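Local coordinates for 1-Cys peroxiredoxin (Vibrio vulnificus MO6-24/O, PDB 5K2I), which probably reduces hydrogen peroxide and related peroxides through a single peroxidatic cysteine, and has been linked to the scavenging of nitric oxide, at residues K33-F38 with V68-S73; P41-P46 with A79-A84; V74-A79 with G119-R124; L108-D113 with Q123-I128. All blocks are in the same frame, centred on the assembly; numbering follows the deposited sequence.

Interaction 1: K33-F38 with V68-S73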
loop_
_atom_site.group_PDB
_atom_site.type_symbol
_atom_site.label_atom_id
_atom_site.label_comp_id
_atom_site.label_asym_id
_atom_site.label_seq_id
_atom_site.Cartn_x
_atom_site.Cartn_y
_atom_site.Cartn_z
ATOM N N LYS A 33 -28.430 -7.369 13.954
ATOM C CA LYS A 33 -27.068 -7.505 14.460
ATOM C C LYS A 33 -26.258 -6.246 14.241
ATOM O O LYS A 33 -26.523 -5.471 13.311
ATOM C CB LYS A 33 -26.339 -8.671 13.778
ATOM C CG LYS A 33 -26.916 -10.055 14.040
ATOM C CD LYS A 33 -26.225 -11.082 13.163
ATOM C CE LYS A 33 -27.009 -12.376 13.085
ATOM N NZ LYS A 33 -26.710 -13.258 14.229
ATOM N N LYS A 34 -25.276 -6.043 15.114
ATOM C CA LYS A 34 -24.187 -5.116 14.865
ATOM C C LYS A 34 -23.053 -5.921 14.240
ATOM O O LYS A 34 -22.527 -6.875 14.834
ATOM C CB LYS A 34 -23.721 -4.425 16.137
ATOM C CG LYS A 34 -22.672 -3.356 15.843
ATOM C CD LYS A 34 -22.099 -2.739 17.118
ATOM C CE LYS A 34 -23.130 -1.930 17.891
ATOM N NZ LYS A 34 -23.601 -0.740 17.132
ATOM N N VAL A 35 -22.706 -5.558 13.017
ATOM C CA VAL A 35 -21.769 -6.318 12.207
ATOM C C VAL A 35 -20.575 -5.474 11.825
ATOM O O VAL A 35 -20.731 -4.317 11.461
ATOM C CB VAL A 35 -22.453 -6.835 10.920
ATOM C CG1 VAL A 35 -21.467 -7.548 10.004
ATOM C CG2 VAL A 35 -23.610 -7.744 11.271
ATOM N N VAL A 36 -19.386 -6.041 11.945
ATOM C CA VAL A 36 -18.200 -5.419 11.383
ATOM C C VAL A 36 -17.853 -6.173 10.106
ATOM O O VAL A 36 -17.704 -7.388 10.129
ATOM C CB VAL A 36 -17.023 -5.433 12.365
ATOM C CG1 VAL A 36 -15.725 -5.056 11.648
ATOM C CG2 VAL A 36 -17.312 -4.491 13.519
ATOM N N LEU A 37 -17.799 -5.455 8.985
ATOM C CA LEU A 37 -17.460 -6.034 7.688
ATOM C C LEU A 37 -16.233 -5.343 7.149
ATOM O O LEU A 37 -16.185 -4.112 7.124
ATOM C CB LEU A 37 -18.624 -5.870 6.715
ATOM C CG LEU A 37 -18.457 -6.347 5.271
ATOM C CD1 LEU A 37 -18.375 -7.853 5.241
ATOM C CD2 LEU A 37 -19.611 -5.851 4.407
ATOM N N PHE A 38 -15.238 -6.106 6.716
ATOM C CA PHE A 38 -14.070 -5.482 6.102
ATOM C C PHE A 38 -13.729 -6.191 4.803
ATOM O O PHE A 38 -13.955 -7.398 4.652
ATOM C CB PHE A 38 -12.852 -5.461 7.063
ATOM C CG PHE A 38 -12.334 -6.822 7.427
ATOM C CD1 PHE A 38 -12.904 -7.527 8.470
ATOM C CD2 PHE A 38 -11.297 -7.397 6.714
ATOM C CE1 PHE A 38 -12.442 -8.787 8.809
ATOM C CE2 PHE A 38 -10.830 -8.653 7.041
ATOM C CZ PHE A 38 -11.403 -9.349 8.086
ATOM N N VAL A 68 -20.299 -6.049 19.162
ATOM C CA VAL A 68 -20.328 -6.591 17.808
ATOM C C VAL A 68 -20.792 -8.043 17.841
ATOM O O VAL A 68 -20.264 -8.849 18.610
ATOM C CB VAL A 68 -18.941 -6.466 17.133
ATOM C CG1 VAL A 68 -18.917 -7.182 15.785
ATOM C CG2 VAL A 68 -18.577 -4.993 16.963
ATOM N N ASP A 69 -21.789 -8.381 17.028
ATOM C CA ASP A 69 -22.335 -9.733 17.010
ATOM C C ASP A 69 -21.627 -10.631 16.023
ATOM O O ASP A 69 -21.578 -11.849 16.185
ATOM C CB ASP A 69 -23.820 -9.702 16.654
ATOM C CG ASP A 69 -24.645 -8.942 17.665
ATOM O OD1 ASP A 69 -24.701 -9.391 18.830
ATOM O OD2 ASP A 69 -25.240 -7.899 17.311
ATOM N N LEU A 70 -21.091 -10.021 14.976
ATOM C CA LEU A 70 -20.577 -10.763 13.845
ATOM C C LEU A 70 -19.479 -9.954 13.188
ATOM O O LEU A 70 -19.656 -8.761 12.958
ATOM C CB LEU A 70 -21.697 -11.047 12.849
ATOM C CG LEU A 70 -21.358 -11.834 11.599
ATOM C CD1 LEU A 70 -20.928 -13.243 11.983
ATOM C CD2 LEU A 70 -22.582 -11.861 10.678
ATOM N N ILE A 71 -18.343 -10.595 12.925
ATOM C CA ILE A 71 -17.253 -10.001 12.153
ATOM C C ILE A 71 -17.118 -10.787 10.872
ATOM O O ILE A 71 -17.012 -12.007 10.921
ATOM C CB ILE A 71 -15.914 -10.046 12.905
ATOM C CG1 ILE A 71 -16.054 -9.420 14.293
ATOM C CG2 ILE A 71 -14.807 -9.368 12.085
ATOM C CD1 ILE A 71 -14.844 -9.652 15.186
ATOM N N ALA A 72 -17.114 -10.103 9.730
ATOM C CA ALA A 72 -17.096 -10.772 8.448
ATOM C C ALA A 72 -16.058 -10.160 7.520
ATOM O O ALA A 72 -15.830 -8.950 7.520
ATOM C CB ALA A 72 -18.478 -10.725 7.792
ATOM N N SER A 73 -15.434 -11.037 6.750
ATOM C CA SER A 73 -14.447 -10.700 5.743
ATOM C C SER A 73 -15.062 -10.911 4.369
ATOM O O SER A 73 -15.589 -11.988 4.098
ATOM C CB SER A 73 -13.209 -11.585 5.929
ATOM O OG SER A 73 -12.311 -11.471 4.847
HETATM O O HOH W 1 -11.798 -9.150 3.848
#
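Val36 and Val68 meet with their side chains crossing at about a right angle, CG2 of Val36 lying 3.7 Å from CG2 of Val68. From there the two segments run as parallel strands, and each pair of partners puts its side chains on a common face. Val35 and Leu70 lie side by side and point the same way; on that face Leu37 follows, its CD1 3.8 Å from the CB of Ala72. The other face belongs to Val36, Phe38, Ile71 and Ser73. Here Phe38 holds CG between its own backbone N and carbonyl carbon (chi1 64°), which swings the ring over the partner strand. The CA of Ser73 sits above one ring face, 4.2 Å from the centroid in a CH-pi contact, while CG2 of Ile71 approaches the ring edge, 4.1 Å from CE1 of Phe38. A water joins Phe38 O to Ser73 OG. Val36 turns both backbone polar atoms to its neighbour, its N donating to Leu70 O and its O accepting from Ala72 N. At the Lys34 end Asp69 grips the partner backbone twice: OD2 takes the N-H of Lys34 on its anti lone pair at 2.9 Å, and its own N donates to Lys34 O. The pair forms the two strands of a beta-alpha-beta unit of the thioredoxin fold: helix 53-65 covers Val36, Phe38 and Ile71, strand 120-130 flanks 34-40, and strand 95-98 flanks 70-75.

Interaction 2: P41-P46 with A79-A84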
loop_
_atom_site.group_PDB
_atom_site.type_symbol
_atom_site.label_atom_id
_atom_site.label_comp_id
_atom_site.label_asym_id
_atom_site.label_seq_id
_atom_site.Cartn_x
_atom_site.Cartn_y
_atom_site.Cartn_z
ATOM N N PRO A 41 -8.588 -6.512 -1.429
ATOM C CA PRO A 41 -8.595 -6.702 -2.879
ATOM C C PRO A 41 -8.518 -8.162 -3.278
ATOM O O PRO A 41 -8.852 -8.510 -4.418
ATOM C CB PRO A 41 -7.332 -5.970 -3.343
ATOM C CG PRO A 41 -6.986 -5.034 -2.217
ATOM C CD PRO A 41 -7.390 -5.777 -0.980
ATOM N N GLY A 42 -8.095 -9.019 -2.357
ATOM C CA GLY A 42 -8.069 -10.436 -2.662
ATOM C C GLY A 42 -7.640 -11.267 -1.476
ATOM O O GLY A 42 -6.775 -10.856 -0.691
ATOM N N ALA A 43 -8.252 -12.436 -1.337
ATOM C CA ALA A 43 -7.745 -13.431 -0.403
ATOM C C ALA A 43 -6.279 -13.704 -0.726
ATOM O O ALA A 43 -5.885 -13.717 -1.888
ATOM C CB ALA A 43 -8.561 -14.714 -0.483
ATOM N N PHE A 44 -5.483 -13.898 0.323
ATOM C CA PHE A 44 -4.044 -14.202 0.237
ATOM C C PHE A 44 -3.185 -13.032 -0.269
ATOM O O PHE A 44 -1.964 -13.184 -0.402
ATOM C CB PHE A 44 -3.775 -15.450 -0.638
ATOM C CG PHE A 44 -4.321 -16.737 -0.069
ATOM C CD1 PHE A 44 -3.630 -17.425 0.929
ATOM C CD2 PHE A 44 -5.522 -17.264 -0.527
ATOM C CE1 PHE A 44 -4.131 -18.621 1.444
ATOM C CE2 PHE A 44 -6.023 -18.465 -0.014
ATOM C CZ PHE A 44 -5.326 -19.139 0.973
ATOM N N THR A 45 -3.779 -11.879 -0.549
ATOM C CA THR A 45 -2.978 -10.733 -0.989
ATOM C C THR A 45 -2.458 -9.951 0.217
ATOM O O THR A 45 -3.013 -10.025 1.314
ATOM C CB THR A 45 -3.760 -9.767 -1.944
ATOM O OG1 THR A 45 -4.792 -9.078 -1.224
ATOM C CG2 THR A 45 -4.326 -10.522 -3.128
ATOM N N PRO A 46 -1.371 -9.197 0.025
ATOM C CA PRO A 46 -0.846 -8.495 1.195
ATOM C C PRO A 46 -1.604 -7.203 1.470
ATOM O O PRO A 46 -1.937 -6.438 0.555
ATOM C CB PRO A 46 0.614 -8.237 0.827
ATOM C CG PRO A 46 0.658 -8.272 -0.655
ATOM C CD PRO A 46 -0.456 -9.165 -1.128
ATOM N N ALA A 79 -16.105 -18.642 -3.211
ATOM C CA ALA A 79 -16.269 -19.190 -1.880
ATOM C C ALA A 79 -15.243 -20.267 -1.525
ATOM O O ALA A 79 -14.940 -20.440 -0.346
ATOM C CB ALA A 79 -17.701 -19.739 -1.729
ATOM N N PHE A 80 -14.703 -20.986 -2.509
ATOM C CA PHE A 80 -13.672 -21.986 -2.172
ATOM C C PHE A 80 -12.380 -21.303 -1.736
ATOM O O PHE A 80 -11.758 -21.703 -0.744
ATOM C CB PHE A 80 -13.383 -22.923 -3.352
ATOM C CG PHE A 80 -14.566 -23.755 -3.768
ATOM C CD1 PHE A 80 -15.048 -24.755 -2.949
ATOM C CD2 PHE A 80 -15.207 -23.507 -4.970
ATOM C CE1 PHE A 80 -16.150 -25.518 -3.328
ATOM C CE2 PHE A 80 -16.311 -24.265 -5.364
ATOM C CZ PHE A 80 -16.786 -25.266 -4.531
ATOM N N VAL A 81 -11.985 -20.267 -2.461
ATOM C CA VAL A 81 -10.786 -19.527 -2.088
ATOM C C VAL A 81 -10.973 -18.832 -0.737
ATOM O O VAL A 81 -10.063 -18.829 0.087
ATOM C CB VAL A 81 -10.409 -18.509 -3.176
ATOM C CG1 VAL A 81 -9.285 -17.595 -2.698
ATOM C CG2 VAL A 81 -9.987 -19.238 -4.437
ATOM N N MET A 82 -12.158 -18.272 -0.481
ATOM C CA MET A 82 -12.383 -17.609 0.807
ATOM C C MET A 82 -12.327 -18.590 1.985
ATOM O O MET A 82 -11.775 -18.268 3.044
ATOM C CB MET A 82 -13.717 -16.850 0.820
ATOM C CG MET A 82 -13.750 -15.622 -0.099
ATOM S SD MET A 82 -12.491 -14.379 0.311
ATOM C CE MET A 82 -13.181 -13.669 1.803
ATOM N N LYS A 83 -12.888 -19.784 1.800
ATOM C CA LYS A 83 -12.806 -20.813 2.820
ATOM C C LYS A 83 -11.352 -21.208 3.080
ATOM O O LYS A 83 -10.934 -21.311 4.230
ATOM C CB LYS A 83 -13.630 -22.032 2.408
ATOM C CG LYS A 83 -13.598 -23.168 3.420
ATOM C CD LYS A 83 -14.615 -24.238 3.043
ATOM C CE LYS A 83 -14.656 -25.346 4.081
ATOM N NZ LYS A 83 -13.355 -26.061 4.114
ATOM N N ALA A 84 -10.581 -21.382 2.011
ATOM C CA ALA A 84 -9.181 -21.768 2.144
ATOM C C ALA A 84 -8.393 -20.688 2.874
ATOM O O ALA A 84 -7.523 -20.978 3.692
ATOM C CB ALA A 84 -8.578 -22.040 0.791
#
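Ala43 and Phe44 occupy the two central positions of a type II beta turn, Gly42 to Thr45, and lean from it onto Val81, Met82 and Ala84 of helix 79-88. The spacing of Pro41 and Thr45 fits the start of the PxxxTxxC signature of peroxiredoxins, so this loop probably leads to the peroxidatic cysteine; the contact joins the loop that follows strand 34-40 to helix 79-88.

Ala43 carries the buried part. Its CB lies 3.7 Å from CG1 of Val81 and 4.0 Å from the SD of Met82, a methyl received between a branched side chain and a sulphur. Met82 starts off from the helix in a direction leading away from the loop; the bend at chi2 (-59°) folds the chain back and brings the sulphur round to Ala43. Phe44, at the turn position with positive phi (69°), sends its ring along the helix surface. Its tip touches backbone more than side chain: CZ is 3.9 Å from the carbonyl carbon of Ala84, and CE2 is 4.1 Å from Val81 O. Trp85, on the same helix, meets the Phe44 ring with the planes at about 50°. On the loop's own flank, Phe145 of the second subunit packs against Pro41 and Thr45.

The turn is tied twice at one oxygen: Gly42 O accepts from the backbone N of Thr45 at 3.2 Å and, more closely, from Thr45 OG1 at 2.7 Å.

Interaction 3: V74-A79 with G119-R124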
loop_
_atom_site.group_PDB
_atom_site.type_symbol
_atom_site.label_atom_id
_atom_site.label_comp_id
_atom_site.label_asym_id
_atom_site.label_seq_id
_atom_site.Cartn_x
_atom_site.Cartn_y
_atom_site.Cartn_z
ATOM N N VAL A 74 -15.015 -9.893 3.511
ATOM C CA VAL A 74 -15.483 -10.042 2.140
ATOM C C VAL A 74 -14.378 -9.698 1.135
ATOM O O VAL A 74 -13.483 -8.885 1.401
ATOM C CB VAL A 74 -16.746 -9.165 1.882
ATOM C CG1 VAL A 74 -16.436 -7.664 2.005
ATOM C CG2 VAL A 74 -17.389 -9.481 0.526
ATOM N N SER A 75 -14.433 -10.351 -0.021
ATOM C CA SER A 75 -13.504 -10.096 -1.111
ATOM C C SER A 75 -14.157 -10.524 -2.420
ATOM O O SER A 75 -15.075 -11.357 -2.428
ATOM C CB SER A 75 -12.184 -10.850 -0.893
ATOM O OG SER A 75 -11.228 -10.455 -1.869
ATOM N N VAL A 76 -13.683 -9.952 -3.520
ATOM C CA VAL A 76 -14.032 -10.441 -4.847
ATOM C C VAL A 76 -13.143 -11.654 -5.103
ATOM O O VAL A 76 -12.048 -11.562 -5.676
ATOM C CB VAL A 76 -13.865 -9.362 -5.933
ATOM C CG1 VAL A 76 -14.311 -9.918 -7.278
ATOM C CG2 VAL A 76 -14.687 -8.127 -5.573
ATOM N N ASN A 77 -13.633 -12.774 -4.584
ATOM C CA ASN A 77 -13.060 -14.111 -4.712
ATOM C C ASN A 77 -14.235 -15.065 -4.654
ATOM O O ASN A 77 -15.305 -14.689 -4.170
ATOM C CB ASN A 77 -12.093 -14.461 -3.575
ATOM C CG ASN A 77 -10.743 -13.773 -3.703
ATOM O OD1 ASN A 77 -10.483 -12.779 -3.022
ATOM N ND2 ASN A 77 -9.872 -14.309 -4.549
ATOM N N ASP A 78 -14.035 -16.299 -5.094
ATOM C CA ASP A 78 -15.082 -17.303 -4.934
ATOM C C ASP A 78 -15.039 -17.921 -3.545
ATOM O O ASP A 78 -14.064 -17.755 -2.796
ATOM C CB ASP A 78 -14.951 -18.393 -5.985
ATOM C CG ASP A 78 -13.647 -19.123 -5.870
ATOM O OD1 ASP A 78 -13.577 -20.018 -4.995
ATOM O OD2 ASP A 78 -12.708 -18.785 -6.628
ATOM N N ALA A 79 -16.105 -18.642 -3.211
ATOM C CA ALA A 79 -16.269 -19.190 -1.880
ATOM C C ALA A 79 -15.243 -20.267 -1.525
ATOM O O ALA A 79 -14.940 -20.440 -0.346
ATOM C CB ALA A 79 -17.701 -19.739 -1.729
ATOM N N GLY A 119 -8.133 -8.529 -12.433
ATOM C CA GLY A 119 -9.357 -7.935 -12.927
ATOM C C GLY A 119 -10.005 -7.010 -11.905
ATOM O O GLY A 119 -9.321 -6.371 -11.095
ATOM N N LEU A 120 -11.333 -6.941 -11.934
ATOM C CA LEU A 120 -12.046 -6.052 -11.028
ATOM C C LEU A 120 -12.086 -6.650 -9.624
ATOM O O LEU A 120 -12.511 -7.795 -9.450
ATOM C CB LEU A 120 -13.462 -5.794 -11.541
ATOM C CG LEU A 120 -14.157 -4.546 -11.006
ATOM C CD1 LEU A 120 -13.516 -3.276 -11.576
ATOM C CD2 LEU A 120 -15.647 -4.603 -11.331
ATOM N N ARG A 121 -11.625 -5.886 -8.637
ATOM C CA ARG A 121 -11.612 -6.334 -7.243
ATOM C C ARG A 121 -12.230 -5.263 -6.349
ATOM O O ARG A 121 -12.702 -4.235 -6.839
ATOM C CB ARG A 121 -10.176 -6.629 -6.797
ATOM C CG ARG A 121 -9.476 -7.707 -7.620
ATOM C CD ARG A 121 -10.155 -9.062 -7.429
ATOM N NE ARG A 121 -9.414 -10.155 -8.063
ATOM C CZ ARG A 121 -8.570 -10.973 -7.429
ATOM N NH1 ARG A 121 -8.335 -10.821 -6.130
ATOM N NH2 ARG A 121 -7.969 -11.960 -8.100
ATOM N N SER A 122 -12.198 -5.478 -5.039
ATOM C CA SER A 122 -12.693 -4.492 -4.091
ATOM C C SER A 122 -11.579 -3.588 -3.597
ATOM O O SER A 122 -10.440 -4.026 -3.429
ATOM C CB SER A 122 -13.327 -5.181 -2.884
ATOM O OG SER A 122 -13.886 -4.231 -1.990
ATOM N N GLN A 123 -11.916 -2.331 -3.341
ATOM C CA GLN A 123 -11.075 -1.464 -2.519
ATOM C C GLN A 123 -11.050 -2.006 -1.096
ATOM O O GLN A 123 -11.957 -2.754 -0.697
ATOM C CB GLN A 123 -11.602 -0.030 -2.530
ATOM C CG GLN A 123 -11.527 0.629 -3.908
ATOM C CD GLN A 123 -12.243 1.975 -3.940
ATOM O OE1 GLN A 123 -13.082 2.231 -4.817
ATOM N NE2 GLN A 123 -11.923 2.833 -2.987
ATOM N N ARG A 124 -10.054 -1.582 -0.326
ATOM C CA ARG A 124 -10.018 -1.853 1.108
ATOM C C ARG A 124 -10.940 -0.903 1.849
ATOM O O ARG A 124 -10.849 0.306 1.675
ATOM C CB ARG A 124 -8.595 -1.701 1.649
ATOM C CG ARG A 124 -7.629 -2.714 1.086
ATOM C CD ARG A 124 -6.243 -2.586 1.716
ATOM N NE ARG A 124 -5.297 -3.503 1.087
ATOM C CZ ARG A 124 -4.606 -3.209 -0.009
ATOM N NH1 ARG A 124 -4.753 -2.025 -0.588
ATOM N NH2 ARG A 124 -3.773 -4.098 -0.535
HETATM O O HOH W 2 -11.583 -7.996 -3.731
#
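A single water stands between the backbones of Val76 and Ser122 and accepts from both, 2.9 Å from Val76 N and 2.9 Å from Ser122 N, so that two backbone N-H groups converge on one oxygen. The site lies at the end of the thioredoxin-fold sheet, where the chain leaving strand 70-75 meets strand 120-130; both strands pair with strand 34-40. Val76 is the centre of an inverse gamma turn, closed by a weak bond from Asn77 N to Ser75 O, and its side chain straddles the backbone of Arg121. One branch, CG1, reaches Leu120 O at 3.5 Å; the other, CG2, lies 3.7 Å from Ser122 N.

Arg121 answers by folding over the turn. A bend at chi2 (-65°) lays its guanidinium so that Val76 O comes over one face, 3.9 Å from CZ. The N-H bonds of the group go to other partners: NE donates to Gly118 O, just before the segment, and NH1 to Pro41 O in the probable active-site loop. The Asn77 amide stands steeply to the guanidinium, their planes 76° apart. Its oxygen receives two donors and is thereby fixed in rotation: Ala43 N from that same loop, and the hydroxyl of Ser75, whose OG donates to Asn77 OD1 at 2.7 Å from a position tilted 18° out of the amide plane.

Interaction 4: L108-D113 with Q123-I128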
loop_
_atom_site.group_PDB
_atom_site.type_symbol
_atom_site.label_atom_id
_atom_site.label_comp_id
_atom_site.label_asym_id
_atom_site.label_seq_id
_atom_site.Cartn_x
_atom_site.Cartn_y
_atom_site.Cartn_z
ATOM N N LEU A 108 -21.912 -1.217 -4.056
ATOM C CA LEU A 108 -21.436 -0.280 -3.050
ATOM C C LEU A 108 -20.690 0.897 -3.657
ATOM O O LEU A 108 -20.421 1.884 -2.980
ATOM C CB LEU A 108 -20.486 -0.980 -2.075
ATOM C CG LEU A 108 -21.038 -2.062 -1.165
ATOM C CD1 LEU A 108 -19.893 -2.707 -0.421
ATOM C CD2 LEU A 108 -22.019 -1.475 -0.186
ATOM N N GLY A 109 -20.278 0.744 -4.915
ATOM C CA GLY A 109 -19.433 1.732 -5.558
ATOM C C GLY A 109 -18.003 1.693 -5.064
ATOM O O GLY A 109 -17.290 2.703 -5.116
ATOM N N LEU A 110 -17.563 0.521 -4.607
ATOM C CA LEU A 110 -16.232 0.412 -4.008
ATOM C C LEU A 110 -15.326 -0.563 -4.773
ATOM O O LEU A 110 -14.366 -1.099 -4.227
ATOM C CB LEU A 110 -16.361 0.015 -2.534
ATOM C CG LEU A 110 -16.848 1.169 -1.649
ATOM C CD1 LEU A 110 -17.242 0.693 -0.265
ATOM C CD2 LEU A 110 -15.755 2.215 -1.558
ATOM N N GLU A 111 -15.612 -0.776 -6.050
ATOM C CA GLU A 111 -14.754 -1.593 -6.897
ATOM C C GLU A 111 -13.498 -0.828 -7.305
ATOM O O GLU A 111 -13.430 0.408 -7.196
ATOM C CB GLU A 111 -15.508 -2.063 -8.148
ATOM C CG GLU A 111 -15.737 -0.980 -9.221
ATOM C CD GLU A 111 -17.001 -0.142 -9.013
ATOM O OE1 GLU A 111 -17.536 -0.054 -7.886
ATOM O OE2 GLU A 111 -17.477 0.440 -10.011
ATOM N N MET A 112 -12.508 -1.576 -7.779
ATOM C CA MET A 112 -11.332 -0.989 -8.403
ATOM C C MET A 112 -10.731 -1.987 -9.380
ATOM O O MET A 112 -10.797 -3.195 -9.174
ATOM C CB MET A 112 -10.303 -0.579 -7.361
ATOM C CG MET A 112 -9.641 -1.738 -6.698
ATOM S SD MET A 112 -8.318 -1.194 -5.610
ATOM C CE MET A 112 -7.870 -2.790 -4.966
ATOM N N ASP A 113 -10.149 -1.466 -10.450
ATOM C CA ASP A 113 -9.560 -2.298 -11.487
ATOM C C ASP A 113 -8.116 -2.622 -11.131
ATOM O O ASP A 113 -7.318 -1.711 -10.920
ATOM C CB ASP A 113 -9.640 -1.572 -12.831
ATOM C CG ASP A 113 -9.334 -2.467 -14.012
ATOM O OD1 ASP A 113 -9.019 -3.659 -13.819
ATOM O OD2 ASP A 113 -9.420 -1.965 -15.154
ATOM N N GLN A 123 -11.916 -2.331 -3.341
ATOM C CA GLN A 123 -11.075 -1.464 -2.519
ATOM C C GLN A 123 -11.050 -2.006 -1.096
ATOM O O GLN A 123 -11.957 -2.754 -0.697
ATOM C CB GLN A 123 -11.602 -0.030 -2.530
ATOM C CG GLN A 123 -11.527 0.629 -3.908
ATOM C CD GLN A 123 -12.243 1.975 -3.940
ATOM O OE1 GLN A 123 -13.082 2.231 -4.817
ATOM N NE2 GLN A 123 -11.923 2.833 -2.987
ATOM N N ARG A 124 -10.054 -1.582 -0.326
ATOM C CA ARG A 124 -10.018 -1.853 1.108
ATOM C C ARG A 124 -10.940 -0.903 1.849
ATOM O O ARG A 124 -10.849 0.306 1.675
ATOM C CB ARG A 124 -8.595 -1.701 1.649
ATOM C CG ARG A 124 -7.629 -2.714 1.086
ATOM C CD ARG A 124 -6.243 -2.586 1.716
ATOM N NE ARG A 124 -5.297 -3.503 1.087
ATOM C CZ ARG A 124 -4.606 -3.209 -0.009
ATOM N NH1 ARG A 124 -4.753 -2.025 -0.588
ATOM N NH2 ARG A 124 -3.773 -4.098 -0.535
ATOM N N TYR A 125 -11.835 -1.450 2.666
ATOM C CA TYR A 125 -12.691 -0.638 3.503
ATOM C C TYR A 125 -13.146 -1.450 4.707
ATOM O O TYR A 125 -13.030 -2.685 4.724
ATOM C CB TYR A 125 -13.915 -0.108 2.714
ATOM C CG TYR A 125 -14.876 -1.198 2.242
ATOM C CD1 TYR A 125 -15.794 -1.771 3.115
ATOM C CD2 TYR A 125 -14.840 -1.671 0.934
ATOM C CE1 TYR A 125 -16.650 -2.778 2.701
ATOM C CE2 TYR A 125 -15.705 -2.672 0.505
ATOM C CZ TYR A 125 -16.596 -3.225 1.401
ATOM O OH TYR A 125 -17.436 -4.233 0.978
ATOM N N ALA A 126 -13.707 -0.766 5.690
ATOM C CA ALA A 126 -14.336 -1.445 6.810
ATOM C C ALA A 126 -15.578 -0.683 7.208
ATOM O O ALA A 126 -15.626 0.553 7.116
ATOM C CB ALA A 126 -13.377 -1.577 7.986
ATOM N N MET A 127 -16.582 -1.439 7.630
ATOM C CA MET A 127 -17.883 -0.915 8.011
ATOM C C MET A 127 -18.330 -1.417 9.368
ATOM O O MET A 127 -18.030 -2.564 9.750
ATOM C CB MET A 127 -18.962 -1.356 7.027
ATOM C CG MET A 127 -18.914 -0.829 5.655
ATOM S SD MET A 127 -20.254 -1.687 4.791
ATOM C CE MET A 127 -20.154 -0.827 3.230
ATOM N N ILE A 128 -19.092 -0.580 10.062
ATOM C CA ILE A 128 -19.989 -1.052 11.110
ATOM C C ILE A 128 -21.406 -0.961 10.552
ATOM O O ILE A 128 -21.818 0.093 10.063
ATOM C CB ILE A 128 -19.873 -0.223 12.397
ATOM C CG1 ILE A 128 -18.442 -0.283 12.945
ATOM C CG2 ILE A 128 -20.888 -0.699 13.454
ATOM C CD1 ILE A 128 -18.151 0.740 14.039
#
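The Tyr125 ring has Leu110 over one face, the CD1 methyl 3.9 Å from the ring centroid and displaced toward the rim above CD2, in a CH-pi contact. Leu108 comes in obliquely at the phenol end, its CD1 only 3.2 Å from Tyr125 OH. CG of Tyr125 sits between its own backbone N and carbonyl carbon (chi1 65°), which points the ring toward both leucines. Further along, Leu108 and Met127 reach toward each other tip to tip, with CD2 of Leu108 3.9 Å from CE of Met127. The segments belong to the beta hairpin of strands 111-113 and 120-130, entered from helix 103-108 through a Schellman motif at Gly109. One direct backbone bond ties them here: Gln123 N donates to Leu110 O at 2.9 Å, nearly straight at 172°. Beside it the Gln123 chain runs out extended over the Leu110 carbonyl, its CG 3.3 Å from Leu110 O. Met112 crosses that chain obliquely, CB of Met112 lying 3.9 Å from CG of Gln123. Val139 of strand 133-139 packs against both Leu110 and Gln123, while Ile2 and Pro9 cover Leu108.

In the fold
The four contacts run from the centre of a thioredoxin-fold sheet to the loop that probably carries the peroxidatic cysteine. Interaction 3 continues the second strand of interaction 1, while interaction 4 lies on the strand alongside its first: Leu37 O accepts from Met127 N at 2.7 Å, and Phe38 O from Val74 N at 2.9 Å. Interactions 3 and 4 share Gln123 and Arg124, their centres about 9 Å apart. Interaction 2, on that loop, lies about 8 Å from interaction 3, centre to centre; two bonds join them: Ala43 N to Asn77 OD1, 2.8 Å, and Arg121 NH1 to Pro41 O, 2.9 Å. Arg124 NH2 reaches Pro46 O; Arg124 also packs on Phe145 of the second subunit.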